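Local coordinates for protein tryptophan--tRNA ligase (PDB 3A04) that catalyses the ATP-dependent attachment of L-tryptophan to its cognate tRNA, releasing AMP and diphosphate, at residues A39-S44 with E63-G68; R56-I61 with N100-F105. All blocks are in the same frame, centred on the assembly; numbering follows the deposited sequence.

Interaction 1: residues A39-S44 with E63-G68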
ATOM      1  N   ALA A  39     -29.066  22.592 -12.441  1.00 49.96           N
ATOM      2  CA  ALA A  39     -27.987  22.930 -11.488  1.00 49.44           C
ATOM      3  C   ALA A  39     -27.453  24.394 -11.605  1.00 49.58           C
ATOM      4  O   ALA A  39     -26.538  24.797 -10.858  1.00 49.25           O
ATOM      5  CB  ALA A  39     -26.839  21.863 -11.513  1.00 48.49           C
ATOM      6  N   GLY A  40     -28.056  25.205 -12.491  1.00 48.68           N
ATOM      7  CA  GLY A  40     -27.647  26.607 -12.599  1.00 47.19           C
ATOM      8  C   GLY A  40     -26.302  26.791 -13.324  1.00 45.58           C
ATOM      9  O   GLY A  40     -25.589  27.696 -13.017  1.00 46.28           O
ATOM     10  N   MET A  41     -26.003  25.948 -14.314  1.00 43.98           N
ATOM     11  CA  MET A  41     -24.691  25.882 -14.944  1.00 43.88           C
ATOM     12  C   MET A  41     -24.938  26.008 -16.435  1.00 43.06           C
ATOM     13  O   MET A  41     -25.867  25.402 -16.931  1.00 43.46           O
ATOM     14  CB  MET A  41     -23.996  24.526 -14.615  1.00 42.22           C
ATOM     15  CG  MET A  41     -23.575  24.390 -13.135  1.00 41.45           C
ATOM     16  SD  MET A  41     -22.852  22.757 -12.783  1.00 39.78           S
ATOM     17  CE  MET A  41     -21.430  22.687 -13.949  1.00 40.82           C
ATOM     18  N   GLU A  42     -24.116  26.788 -17.136  1.00 41.29           N
ATOM     19  CA  GLU A  42     -24.126  26.787 -18.604  1.00 41.63           C
ATOM     20  C   GLU A  42     -22.920  26.005 -19.127  1.00 40.63           C
ATOM     21  O   GLU A  42     -21.857  26.054 -18.495  1.00 38.00           O
ATOM     22  CB  GLU A  42     -24.063  28.227 -19.139  1.00 43.00           C
ATOM     23  CG  GLU A  42     -25.344  29.023 -18.905  1.00 49.82           C
ATOM     24  CD  GLU A  42     -26.545  28.555 -19.773  1.00 60.29           C
ATOM     25  OE1 GLU A  42     -26.367  28.131 -20.950  1.00 64.88           O
ATOM     26  OE2 GLU A  42     -27.690  28.603 -19.260  1.00 64.92           O
ATOM     27  N   PRO A  43     -23.093  25.279 -20.251  1.00 40.11           N
ATOM     28  CA  PRO A  43     -22.006  24.460 -20.705  1.00 39.32           C
ATOM     29  C   PRO A  43     -20.779  25.352 -21.009  1.00 40.45           C
ATOM     30  O   PRO A  43     -20.925  26.501 -21.493  1.00 38.75           O
ATOM     31  CB  PRO A  43     -22.525  23.826 -21.997  1.00 39.22           C
ATOM     32  CG  PRO A  43     -24.060  24.065 -21.997  1.00 41.16           C
ATOM     33  CD  PRO A  43     -24.292  25.225 -21.130  1.00 40.75           C
ATOM     34  N   SER A  44     -19.602  24.795 -20.742  1.00 38.25           N
ATOM     35  CA  SER A  44     -18.308  25.408 -21.133  1.00 37.73           C
ATOM     36  C   SER A  44     -18.122  25.299 -22.636  1.00 37.66           C
ATOM     37  O   SER A  44     -18.833  24.518 -23.288  1.00 38.36           O
ATOM     38  CB  SER A  44     -17.218  24.576 -20.442  1.00 36.69           C
ATOM     39  OG  SER A  44     -17.116  23.297 -21.072  1.00 32.27           O
ATOM     40  N   GLU A  63     -27.601  16.082  -9.983  1.00 36.53           N
ATOM     41  CA  GLU A  63     -28.831  15.934  -9.113  1.00 38.05           C
ATOM     42  C   GLU A  63     -28.459  16.268  -7.682  1.00 36.71           C
ATOM     43  O   GLU A  63     -29.154  17.090  -6.983  1.00 35.08           O
ATOM     44  CB  GLU A  63     -29.459  14.518  -9.248  1.00 38.94           C
ATOM     45  CG  GLU A  63     -30.371  14.356 -10.530  1.00 47.93           C
ATOM     46  CD  GLU A  63     -30.657  12.907 -11.001  1.00 58.01           C
ATOM     47  OE1 GLU A  63     -30.186  11.915 -10.381  1.00 61.18           O
ATOM     48  OE2 GLU A  63     -31.365  12.746 -12.038  1.00 61.14           O
ATOM     49  N   ALA A  64     -27.366  15.665  -7.200  1.00 34.73           N
ATOM     50  CA  ALA A  64     -26.918  16.064  -5.826  1.00 34.74           C
ATOM     51  C   ALA A  64     -26.657  17.561  -5.675  1.00 36.02           C
ATOM     52  O   ALA A  64     -27.094  18.249  -4.671  1.00 35.64           O
ATOM     53  CB  ALA A  64     -25.659  15.271  -5.441  1.00 33.76           C
ATOM     54  N   LYS A  65     -25.919  18.118  -6.668  1.00 35.43           N
ATOM     55  CA  LYS A  65     -25.644  19.529  -6.597  1.00 35.53           C
ATOM     56  C   LYS A  65     -26.907  20.416  -6.547  1.00 36.26           C
ATOM     57  O   LYS A  65     -26.921  21.442  -5.814  1.00 36.86           O
ATOM     58  CB  LYS A  65     -24.815  19.953  -7.802  1.00 35.76           C
ATOM     59  CG  LYS A  65     -24.182  21.308  -7.651  1.00 37.09           C
ATOM     60  CD  LYS A  65     -23.381  21.598  -8.944  1.00 33.81           C
ATOM     61  CE  LYS A  65     -22.371  22.686  -8.640  1.00 38.17           C
ATOM     62  NZ  LYS A  65     -22.996  24.010  -8.236  1.00 34.52           N
ATOM     63  N   ALA A  66     -27.862  20.117  -7.407  1.00 36.72           N
ATOM     64  CA  ALA A  66     -29.123  20.897  -7.422  1.00 40.65           C
ATOM     65  C   ALA A  66     -29.911  20.833  -6.078  1.00 41.06           C
ATOM     66  O   ALA A  66     -30.588  21.772  -5.737  1.00 41.86           O
ATOM     67  CB  ALA A  66     -30.017  20.516  -8.636  1.00 40.35           C
ATOM     68  N   ARG A  67     -29.805  19.768  -5.298  1.00 41.40           N
ATOM     69  CA  ARG A  67     -30.544  19.775  -4.052  1.00 41.88           C
ATOM     70  C   ARG A  67     -29.689  20.364  -2.975  1.00 43.29           C
ATOM     71  O   ARG A  67     -30.120  20.399  -1.808  1.00 44.24           O
ATOM     72  CB  ARG A  67     -31.051  18.404  -3.639  1.00 42.02           C
ATOM     73  CG  ARG A  67     -30.006  17.304  -3.516  1.00 42.93           C
ATOM     74  CD  ARG A  67     -30.646  16.079  -2.795  1.00 39.90           C
ATOM     75  NE  ARG A  67     -29.737  14.953  -2.875  1.00 41.78           N
ATOM     76  CZ  ARG A  67     -29.729  14.061  -3.851  1.00 41.14           C
ATOM     77  NH1 ARG A  67     -30.616  14.137  -4.821  1.00 38.56           N
ATOM     78  NH2 ARG A  67     -28.802  13.093  -3.850  1.00 42.70           N
ATOM     79  N   GLY A  68     -28.465  20.813  -3.348  1.00 40.58           N
ATOM     80  CA  GLY A  68     -27.675  21.641  -2.439  1.00 39.10           C
ATOM     81  C   GLY A  68     -26.502  20.918  -1.805  1.00 38.95           C
ATOM     82  O   GLY A  68     -25.827  21.484  -0.898  1.00 39.52           O
TER

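Interaction 2: residues R56-I61 with N100-F105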
ATOM      1  N   ARG A  56     -20.464   9.325 -17.698  1.00 33.73           N
ATOM      2  CA  ARG A  56     -21.130   8.190 -17.034  1.00 34.49           C
ATOM      3  C   ARG A  56     -21.492   8.662 -15.642  1.00 33.32           C
ATOM      4  O   ARG A  56     -20.610   9.094 -14.881  1.00 34.04           O
ATOM      5  CB  ARG A  56     -20.240   6.958 -17.027  1.00 33.51           C
ATOM      6  CG  ARG A  56     -20.957   5.713 -16.325  1.00 34.99           C
ATOM      7  CD  ARG A  56     -20.122   4.483 -16.531  1.00 39.06           C
ATOM      8  NE  ARG A  56     -18.746   4.635 -15.992  1.00 35.10           N
ATOM      9  CZ  ARG A  56     -17.662   4.161 -16.586  1.00 37.47           C
ATOM     10  NH1 ARG A  56     -17.757   3.438 -17.703  1.00 34.05           N
ATOM     11  NH2 ARG A  56     -16.446   4.374 -16.050  1.00 33.24           N
ATOM     12  N   ASP A  57     -22.800   8.682 -15.320  1.00 34.09           N
ATOM     13  CA  ASP A  57     -23.304   9.043 -13.983  1.00 32.61           C
ATOM     14  C   ASP A  57     -23.140  10.511 -13.594  1.00 33.65           C
ATOM     15  O   ASP A  57     -23.384  10.878 -12.438  1.00 31.61           O
ATOM     16  CB  ASP A  57     -22.648   8.110 -12.902  1.00 33.78           C
ATOM     17  CG  ASP A  57     -23.196   6.628 -12.946  1.00 35.89           C
ATOM     18  OD1 ASP A  57     -24.215   6.394 -13.670  1.00 37.86           O
ATOM     19  OD2 ASP A  57     -22.619   5.756 -12.244  1.00 36.09           O
ATOM     20  N   PHE A  58     -22.689  11.388 -14.515  1.00 34.34           N
ATOM     21  CA  PHE A  58     -22.600  12.853 -14.166  1.00 32.04           C
ATOM     22  C   PHE A  58     -23.979  13.471 -13.851  1.00 34.15           C
ATOM     23  O   PHE A  58     -24.136  14.478 -13.111  1.00 32.17           O
ATOM     24  CB  PHE A  58     -21.880  13.604 -15.339  1.00 32.98           C
ATOM     25  CG  PHE A  58     -21.445  15.032 -15.017  1.00 32.68           C
ATOM     26  CD1 PHE A  58     -20.829  15.319 -13.812  1.00 32.06           C
ATOM     27  CD2 PHE A  58     -21.688  16.083 -15.940  1.00 34.66           C
ATOM     28  CE1 PHE A  58     -20.404  16.675 -13.492  1.00 34.67           C
ATOM     29  CE2 PHE A  58     -21.322  17.405 -15.662  1.00 32.70           C
ATOM     30  CZ  PHE A  58     -20.678  17.720 -14.448  1.00 35.21           C
ATOM     31  N   ASP A  59     -25.026  12.893 -14.431  1.00 35.46           N
ATOM     32  CA  ASP A  59     -26.414  13.213 -13.979  1.00 38.14           C
ATOM     33  C   ASP A  59     -26.664  13.095 -12.471  1.00 38.36           C
ATOM     34  O   ASP A  59     -27.213  14.022 -11.834  1.00 37.47           O
ATOM     35  CB  ASP A  59     -27.443  12.383 -14.757  1.00 39.48           C
ATOM     36  CG  ASP A  59     -27.226  10.880 -14.639  1.00 43.08           C
ATOM     37  OD1 ASP A  59     -26.106  10.415 -14.419  1.00 42.25           O
ATOM     38  OD2 ASP A  59     -28.214  10.133 -14.834  1.00 46.74           O
ATOM     39  N   LYS A  60     -26.202  11.993 -11.884  1.00 37.10           N
ATOM     40  CA  LYS A  60     -26.322  11.810 -10.414  1.00 37.68           C
ATOM     41  C   LYS A  60     -25.586  12.922  -9.698  1.00 36.76           C
ATOM     42  O   LYS A  60     -26.050  13.430  -8.668  1.00 35.50           O
ATOM     43  CB  LYS A  60     -25.731  10.430 -10.008  1.00 37.98           C
ATOM     44  CG  LYS A  60     -26.548   9.228 -10.571  1.00 41.48           C
ATOM     45  CD  LYS A  60     -25.876   7.879 -10.343  1.00 47.72           C
ATOM     46  CE  LYS A  60     -25.814   7.419  -8.872  1.00 57.24           C
ATOM     47  NZ  LYS A  60     -25.010   6.096  -8.676  1.00 60.29           N
ATOM     48  N   ILE A  61     -24.419  13.345 -10.258  1.00 34.69           N
ATOM     49  CA  ILE A  61     -23.668  14.428  -9.580  1.00 32.66           C
ATOM     50  C   ILE A  61     -24.474  15.710  -9.565  1.00 33.58           C
ATOM     51  O   ILE A  61     -24.538  16.399  -8.556  1.00 33.39           O
ATOM     52  CB  ILE A  61     -22.328  14.743 -10.339  1.00 33.05           C
ATOM     53  CG1 ILE A  61     -21.533  13.466 -10.556  1.00 31.28           C
ATOM     54  CG2 ILE A  61     -21.533  15.831  -9.554  1.00 33.59           C
ATOM     55  CD1 ILE A  61     -21.096  12.825  -9.136  1.00 28.88           C
ATOM     56  N   ASN A 100     -18.080  26.853 -10.914  1.00 33.95           N
ATOM     57  CA  ASN A 100     -19.526  26.475 -10.725  1.00 34.83           C
ATOM     58  C   ASN A 100     -19.774  25.720  -9.401  1.00 35.33           C
ATOM     59  O   ASN A 100     -20.779  25.080  -9.213  1.00 36.94           O
ATOM     60  CB  ASN A 100     -20.009  25.704 -11.940  1.00 32.88           C
ATOM     61  CG  ASN A 100     -20.179  26.599 -13.127  1.00 37.90           C
ATOM     62  OD1 ASN A 100     -21.212  27.275 -13.240  1.00 38.32           O
ATOM     63  ND2 ASN A 100     -19.162  26.675 -13.993  1.00 30.29           N
ATOM     64  N   GLY A 101     -18.889  25.892  -8.441  1.00 35.39           N
ATOM     65  CA  GLY A 101     -19.170  25.393  -7.116  1.00 35.07           C
ATOM     66  C   GLY A 101     -18.530  24.041  -6.753  1.00 33.40           C
ATOM     67  O   GLY A 101     -18.629  23.630  -5.572  1.00 35.30           O
ATOM     68  N   PHE A 102     -17.844  23.335  -7.676  1.00 31.61           N
ATOM     69  CA  PHE A 102     -17.258  22.001  -7.292  1.00 28.51           C
ATOM     70  C   PHE A 102     -16.063  22.157  -6.414  1.00 29.39           C
ATOM     71  O   PHE A 102     -15.215  23.048  -6.687  1.00 28.05           O
ATOM     72  CB  PHE A 102     -16.839  21.188  -8.555  1.00 29.14           C
ATOM     73  CG  PHE A 102     -17.957  20.635  -9.334  1.00 27.91           C
ATOM     74  CD1 PHE A 102     -18.957  21.440  -9.814  1.00 30.46           C
ATOM     75  CD2 PHE A 102     -17.974  19.245  -9.629  1.00 28.77           C
ATOM     76  CE1 PHE A 102     -20.008  20.883 -10.570  1.00 30.03           C
ATOM     77  CE2 PHE A 102     -19.019  18.660 -10.339  1.00 32.81           C
ATOM     78  CZ  PHE A 102     -20.057  19.469 -10.826  1.00 32.02           C
ATOM     79  N   LYS A 103     -15.898  21.257  -5.409  1.00 26.86           N
ATOM     80  CA  LYS A 103     -14.644  21.192  -4.681  1.00 27.81           C
ATOM     81  C   LYS A 103     -13.638  20.479  -5.610  1.00 27.27           C
ATOM     82  O   LYS A 103     -13.907  19.400  -6.112  1.00 30.18           O
ATOM     83  CB  LYS A 103     -14.834  20.391  -3.345  1.00 29.16           C
ATOM     84  CG  LYS A 103     -13.564  20.296  -2.491  1.00 28.46           C
ATOM     85  CD  LYS A 103     -13.019  21.628  -1.879  1.00 29.62           C
ATOM     86  CE  LYS A 103     -11.766  21.345  -1.144  1.00 33.20           C
ATOM     87  NZ  LYS A 103     -11.255  22.593  -0.396  1.00 33.24           N
ATOM     88  N   VAL A 104     -12.465  21.044  -5.816  1.00 27.28           N
ATOM     89  CA  VAL A 104     -11.477  20.402  -6.665  1.00 27.69           C
ATOM     90  C   VAL A 104     -10.380  19.752  -5.811  1.00 26.64           C
ATOM     91  O   VAL A 104      -9.830  20.377  -4.883  1.00 27.95           O
ATOM     92  CB  VAL A 104     -10.758  21.468  -7.615  1.00 27.92           C
ATOM     93  CG1 VAL A 104      -9.754  20.802  -8.542  1.00 28.17           C
ATOM     94  CG2 VAL A 104     -11.842  22.236  -8.453  1.00 28.09           C
ATOM     95  N   PHE A 105     -10.065  18.498  -6.164  1.00 24.90           N
ATOM     96  CA  PHE A 105      -8.977  17.766  -5.569  1.00 25.84           C
ATOM     97  C   PHE A 105      -8.009  17.474  -6.684  1.00 24.41           C
ATOM     98  O   PHE A 105      -8.393  16.973  -7.742  1.00 22.89           O
ATOM     99  CB  PHE A 105      -9.469  16.404  -4.995  1.00 22.91           C
ATOM    100  CG  PHE A 105     -10.333  16.549  -3.745  1.00 25.32           C
ATOM    101  CD1 PHE A 105     -11.682  16.749  -3.831  1.00 25.66           C
ATOM    102  CD2 PHE A 105      -9.718  16.526  -2.458  1.00 25.15           C
ATOM    103  CE1 PHE A 105     -12.473  16.852  -2.653  1.00 26.42           C
ATOM    104  CE2 PHE A 105     -10.491  16.637  -1.262  1.00 24.18           C
ATOM    105  CZ  PHE A 105     -11.885  16.795  -1.396  1.00 27.11           C
TER

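Interaction 1: residues A39-S44 with E63-G68
Lys65, whose aliphatic chain lies against Met41, hands its charged end to a backbone carbonyl, with NZ of Lys65 hydrogen-bonded to O of Asn100. The side chain leaves helix 58-66 with CG anti to the backbone N and stays extended until chi4 (-63°), where it bends and turns the ammonium group aside, while the methylenes before the bend cross over Ala39 and Met41. CD of Lys65 comes 4.0 Å from SD of Met41, and CE is scarcely farther from the same sulfur; the two side chains pass at a slant, and only the sulfur of Met41 comes within 4.2 Å of the lysine methylenes. Nearer the backbone, Ala39 lies against the helix: its CB is 4.3 Å from CD of Lys65, and its CA is 4.3 Å from CB of Ala66. The CA atoms of Ala39 and Ala66 are 4.7 Å apart, a spacing that would probably leave little room for larger side chains. Each backbone is leaving a helix here: Gly40, after helix 33-38, and Gly68, after helix 58-66, both have positive phi and complete Schellman motifs. Met41 also rests on Leu36, Leu62 and Tyr96. With no hydrogen bond between the two segments, the contact holds two helix ends together by apolar packing, and the lysine charge is met by a carbonyl at the end of helix 85-99, where the helix dipole would probably favour it.

Interaction 2: residues R56-I61 with N100-F105
Phe102 reaches across to Phe58 and Ile61 on helix 58-66, and the apolar contacts it makes there are the whole of the link between the segments. Against Phe58 the approach is aromatic: CZ of Phe102 lies 3.9 Å from CE1 of Phe58, and CE2 of Phe102 sits in the plane of the Phe58 ring, at its edge. The same two ring atoms of Phe102, CE2 and CZ, also meet an aliphatic branch, with CG2 of Ile61 3.9 Å from CE2 of Phe102. That methyl is anti to the Ile61 backbone N, whereas CG1 lies beside it (chi1 -52°), which leaves CG2 as the branch that touches the ring. The CA atoms of Ile61 and Phe102 are 10.2 Å apart, a gap bridged by side chains alone. With the Phe102 ring cut back to an alanine, the edge of Phe58 and the Ile61 methyl would probably lose their shared partner and a gap would open between them. Polar and backbone interactions lie to the sides of the contact: Asp57, at the N-cap position of helix 58-66, pairs with Arg226 in a salt bridge, and Gly101 is the C-prime residue of the Schellman motif that ends helix 85-99. Phe102, which also touches Leu97 and Val71, thus stands between that helix and strand 103-108, pressing toward helix 58-66, while Ile61 packs in addition on Ala242 of strand 242-246.

Overall arrangement
From the N terminus, the chain leaves helix 33-38 through 39-44, runs along strand 52-56 into helix 58-66, and at 63-68 returns to the first loop, closing interaction 1. It then passes through strand 72-77 and helix 85-99, which leads to strand 103-108; at 100-105 it meets the start of helix 58-66, closing interaction 2. The loops cross rather than nest, because 56-61 lies inside the first and 100-105 beyond it. Helix 58-66 serves both contacts, whose centres are about 9 Å apart, and so ties the helix 33-38 loop to the beta-alpha-beta unit that carries the 'HIGH' region of this class I synthetase.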